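Local coordinates for protein toxin coregulated pilin (Vibrio cholerae, PDB 3HRV) that forms the major subunit of the toxin-coregulated pilus, a type IV pilus essential for bacterial aggregation and colonization of the host small intestine, at residues G70-S73 against A74-K78; N34-Q37 against I38-Q42. All coordinates share one frame; numbering follows the deposited sequence.

Contact 1 (G70-S73 against A74-K78); sequences GKVS and ADEAK
Ser73 and Glu76 form a capping box at the start of the short helix 74-77, with Ser73 in the N-cap position. Two bonds running in opposite senses identify it. Glu76 N donates to Ser73 OG at 3.0 Å, and Ser73 N returns a bond to Glu76 OE2, also at 3.0 Å, nearly straight with an N-H...O angle of 163°. The serine hydroxyl reaches the first turn because chi1 of 79° sets OG between its own backbone N and carbonyl carbon. In Glu76, CG stands anti to the carbonyl carbon and the chain is extended from there, carrying the carboxylate back beside the N-cap residue. Ser73 N comes from above the carboxylate plane, 55° out of it. Packing between the two side chains is close, with Ser73 OG 3.1 Å from Glu76 CG. Glu76 OE2 has a second donor, a water that also donates to Lys71 O, and Glu76 OE2 lies 3.5 Å from Val72 CA. A negative carboxylate beside this helix start would probably be favoured by the dipole of the short helix.

Beside the box, Val72 CG2 approaches Ala77 CB at 4.3 Å, and Val67 of helix 56-68 touches both residues. Gly70, with positive phi, closes that preceding helix in a Schellman motif, so a helix end and a helix start lie only three residues apart. The backbone adds a weak bond, from Ala77 N to Ser73 O at 3.4 Å.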
loop_
_atom_site.group_PDB
_atom_site.type_symbol
_atom_site.label_atom_id
_atom_site.label_comp_id
_atom_site.label_asym_id
_atom_site.label_seq_id
_atom_site.Cartn_x
_atom_site.Cartn_y
_atom_site.Cartn_z
ATOM N N GLY A 70 -4.690 20.728 0.548
ATOM C CA GLY A 70 -5.490 20.624 1.756
ATOM C C GLY A 70 -6.375 19.401 1.894
ATOM O O GLY A 70 -7.249 19.368 2.760
ATOM N N LYS A 71 -6.151 18.386 1.116
ATOM C CA LYS A 71 -6.972 17.188 1.124
ATOM C C LYS A 71 -6.569 16.236 2.246
ATOM O O LYS A 71 -7.358 15.392 2.664
ATOM C CB LYS A 71 -6.905 16.506 -0.241
ATOM C CG LYS A 71 -7.564 17.341 -1.337
ATOM C CD LYS A 71 -7.545 16.642 -2.681
ATOM C CE LYS A 71 -8.473 17.337 -3.669
ATOM N NZ LYS A 71 -9.885 17.363 -3.190
ATOM N N VAL A 72 -5.357 16.495 2.798
ATOM C CA VAL A 72 -4.860 15.791 3.980
ATOM C C VAL A 72 -3.840 16.717 4.629
ATOM O O VAL A 72 -3.306 17.613 3.970
ATOM C CB VAL A 72 -4.156 14.442 3.650
ATOM C CG1 VAL A 72 -5.114 13.509 2.931
ATOM C CG2 VAL A 72 -2.905 14.685 2.833
ATOM N N SER A 73 -3.625 16.511 5.996
ATOM C CA SER A 73 -2.606 17.349 6.622
ATOM C C SER A 73 -1.224 16.876 6.187
ATOM O O SER A 73 -1.066 15.745 5.736
ATOM C CB SER A 73 -2.717 17.276 8.145
ATOM O OG SER A 73 -2.130 16.086 8.637
ATOM N N ALA A 74 -0.212 17.759 6.489
ATOM C CA ALA A 74 1.178 17.428 6.193
ATOM C C ALA A 74 1.590 16.170 6.943
ATOM O O ALA A 74 2.246 15.285 6.390
ATOM C CB ALA A 74 2.087 18.589 6.579
ATOM N N ASP A 75 1.193 16.094 8.199
ATOM C CA ASP A 75 1.527 14.946 9.036
ATOM C C ASP A 75 0.903 13.669 8.486
ATOM O O ASP A 75 1.510 12.600 8.547
ATOM C CB ASP A 75 1.046 15.181 10.470
ATOM C CG ASP A 75 1.928 14.500 11.498
ATOM O OD1 ASP A 75 3.168 14.610 11.388
ATOM O OD2 ASP A 75 1.382 13.852 12.416
ATOM N N GLU A 76 -0.299 13.779 7.932
ATOM C CA GLU A 76 -1.016 12.625 7.394
ATOM C C GLU A 76 -0.438 11.977 6.135
ATOM O O GLU A 76 -0.748 10.823 5.839
ATOM C CB GLU A 76 -2.482 13.001 7.154
ATOM C CG GLU A 76 -3.270 13.176 8.443
ATOM C CD GLU A 76 -4.666 13.740 8.232
ATOM O OE1 GLU A 76 -5.430 13.803 9.219
ATOM O OE2 GLU A 76 -5.002 14.126 7.093
ATOM N N ALA A 77 0.397 12.700 5.397
ATOM C CA ALA A 77 0.991 12.152 4.179
ATOM C C ALA A 77 2.336 11.492 4.465
ATOM O O ALA A 77 2.910 10.814 3.610
ATOM C CB ALA A 77 1.169 13.256 3.152
ATOM N N LYS A 78 2.832 11.691 5.678
ATOM C CA LYS A 78 4.123 11.147 6.066
ATOM C C LYS A 78 4.170 9.671 6.421
ATOM O O LYS A 78 3.223 9.098 6.963
ATOM C CB LYS A 78 4.687 11.942 7.246
ATOM C CG LYS A 78 5.031 13.381 6.920
ATOM C CD LYS A 78 6.486 13.683 7.245
ATOM C CE LYS A 78 6.720 15.177 7.378
ATOM N NZ LYS A 78 6.633 15.628 8.793
HETATM O O HOH W 1 -7.905 14.473 5.705
#

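Contact 2 (N34-Q37 against I38-Q42); sequences NSVQ and IAMTQ
Gln37 folds its amide back over the helix beside Asn34 and Ile38, on one turn of helix 24-44, the long N-terminal helix that packs on the antiparallel sheet in the type IV pilin fold. CG of Gln37 lies between its backbone N and carbonyl carbon (chi1 65°), and a bend at chi2 of 93° then turns the amide toward the N-terminal end of the helix. NE2 of Gln37 therefore bonds to Asn34 OD1 at 3.1 Å, with the acceptor tilted 28° from the Gln37 amide plane, and more weakly to the backbone Asn34 O. The Ile38 side chain crosses both of these polar side chains obliquely. Its CD1 comes to 3.9 Å from Asn34 OD1, so a methyl group lies alongside the amide oxygen, while the very short approach of Gln37 NE2 to Ile38 CG1 is doubtful. Asn34 O also accepts the helical bond from Ile38 N at 3.0 Å, which makes this carbonyl the acceptor of one backbone and one side-chain donor.

On another side of the helix the contacts are apolar. Val36 CG1 and Met40 CG are 4.4 Å apart, one turn from each other. Both residues pack on Leu66 of helix 56-68 and Ile88 of strand 87-93, and strand 100-108 adds Ile103 against Val36 and Phe101 against Met40. The pair is thus enclosed between helix 56-68 and the sheet, and Gln37 reaches the same sheet through Ile103 and Asn191.

At the far end of the Gln37 amide, OE1 is bonded to Asn191 ND2. A water donates to Gln37 OE1 at 2.6 Å and lies 2.7 Å from Thr41 OG1.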
loop_
_atom_site.group_PDB
_atom_site.type_symbol
_atom_site.label_atom_id
_atom_site.label_comp_id
_atom_site.label_asym_id
_atom_site.label_seq_id
_atom_site.Cartn_x
_atom_site.Cartn_y
_atom_site.Cartn_z
ATOM N N ASN A 34 -5.345 5.747 6.300
ATOM C CA ASN A 34 -6.788 5.926 6.188
ATOM C C ASN A 34 -7.116 7.280 5.566
ATOM O O ASN A 34 -7.900 7.369 4.621
ATOM C CB ASN A 34 -7.450 5.824 7.563
ATOM C CG ASN A 34 -8.864 5.286 7.485
ATOM O OD1 ASN A 34 -9.283 4.765 6.450
ATOM N ND2 ASN A 34 -9.609 5.414 8.577
ATOM N N SER A 35 -6.506 8.333 6.101
ATOM C CA SER A 35 -6.740 9.684 5.608
ATOM C C SER A 35 -6.390 9.819 4.131
ATOM O O SER A 35 -7.134 10.420 3.357
ATOM C CB SER A 35 -5.917 10.688 6.419
ATOM O OG SER A 35 -6.334 10.718 7.773
ATOM N N VAL A 36 -5.256 9.249 3.743
ATOM C CA VAL A 36 -4.806 9.325 2.363
ATOM C C VAL A 36 -5.680 8.524 1.396
ATOM O O VAL A 36 -6.050 9.031 0.338
ATOM C CB VAL A 36 -3.331 8.862 2.245
ATOM C CG1 VAL A 36 -2.913 8.773 0.780
ATOM C CG2 VAL A 36 -2.429 9.839 2.990
ATOM N N GLN A 37 -6.033 7.295 1.758
ATOM C CA GLN A 37 -6.855 6.494 0.852
ATOM C C GLN A 37 -8.250 7.099 0.691
ATOM O O GLN A 37 -8.825 7.057 -0.392
ATOM C CB GLN A 37 -6.929 5.035 1.329
ATOM C CG GLN A 37 -7.639 4.823 2.649
ATOM C CD GLN A 37 -9.109 4.499 2.464
ATOM O OE1 GLN A 37 -9.509 3.945 1.441
ATOM N NE2 GLN A 37 -9.922 4.849 3.457
ATOM N N ILE A 38 -8.783 7.686 1.759
ATOM C CA ILE A 38 -10.099 8.317 1.692
ATOM C C ILE A 38 -10.024 9.527 0.760
ATOM O O ILE A 38 -10.901 9.738 -0.079
ATOM C CB ILE A 38 -10.571 8.771 3.095
ATOM C CG1 ILE A 38 -10.909 7.546 3.946
ATOM C CG2 ILE A 38 -11.775 9.699 2.972
ATOM C CD1 ILE A 38 -11.288 7.876 5.378
ATOM N N ALA A 39 -8.970 10.323 0.900
ATOM C CA ALA A 39 -8.806 11.493 0.049
ATOM C C ALA A 39 -8.704 11.069 -1.416
ATOM O O ALA A 39 -9.272 11.713 -2.299
ATOM C CB ALA A 39 -7.560 12.274 0.459
ATOM N N MET A 40 -7.981 9.982 -1.673
ATOM C CA MET A 40 -7.812 9.497 -3.040
ATOM C C MET A 40 -9.112 9.027 -3.677
ATOM O O MET A 40 -9.432 9.420 -4.800
ATOM C CB MET A 40 -6.776 8.372 -3.085
ATOM C CG MET A 40 -5.337 8.857 -2.935
ATOM S SD MET A 40 -4.824 10.016 -4.230
ATOM C CE MET A 40 -4.781 8.923 -5.642
ATOM N N THR A 41 -9.863 8.188 -2.972
ATOM C CA THR A 41 -11.124 7.706 -3.521
ATOM C C THR A 41 -12.146 8.832 -3.645
ATOM O O THR A 41 -12.856 8.921 -4.647
ATOM C CB THR A 41 -11.717 6.569 -2.667
ATOM O OG1 THR A 41 -11.829 7.001 -1.306
ATOM C CG2 THR A 41 -10.832 5.338 -2.735
ATOM N N GLN A 42 -12.190 9.813 -2.636
ATOM C CA GLN A 42 -13.144 10.923 -2.690
ATOM C C GLN A 42 -12.872 11.833 -3.875
ATOM O O GLN A 42 -13.793 12.354 -4.502
ATOM C CB GLN A 42 -13.077 11.771 -1.414
ATOM C CG GLN A 42 -13.713 11.142 -0.198
ATOM C CD GLN A 42 -13.532 11.994 1.043
ATOM O OE1 GLN A 42 -12.719 12.919 1.060
ATOM N NE2 GLN A 42 -14.276 11.675 2.093
HETATM O O HOH W 2 -11.705 4.891 0.435
#

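Contact 2 comes first along the chain, on helix 24-44. Contact 1 follows after helix 56-68, in the loop and short helix 74-77. Their centres are about 11 Å apart, on the same side of the chain's centre, and they touch directly. Val72 CG1 of contact 1 packs against Ala39 CB of contact 2 at 3.7 Å, and Glu76 O lies 3.5 Å from Val36 CG2. Leu66 of helix 56-68 touches both Val72 and Val36, linking the two contacts. Contact 1 lies in the connection between the N-terminal helix and the first strand of the sheet, the alpha-beta loop of type IV pilins, so this packing holds part of that loop against the helix.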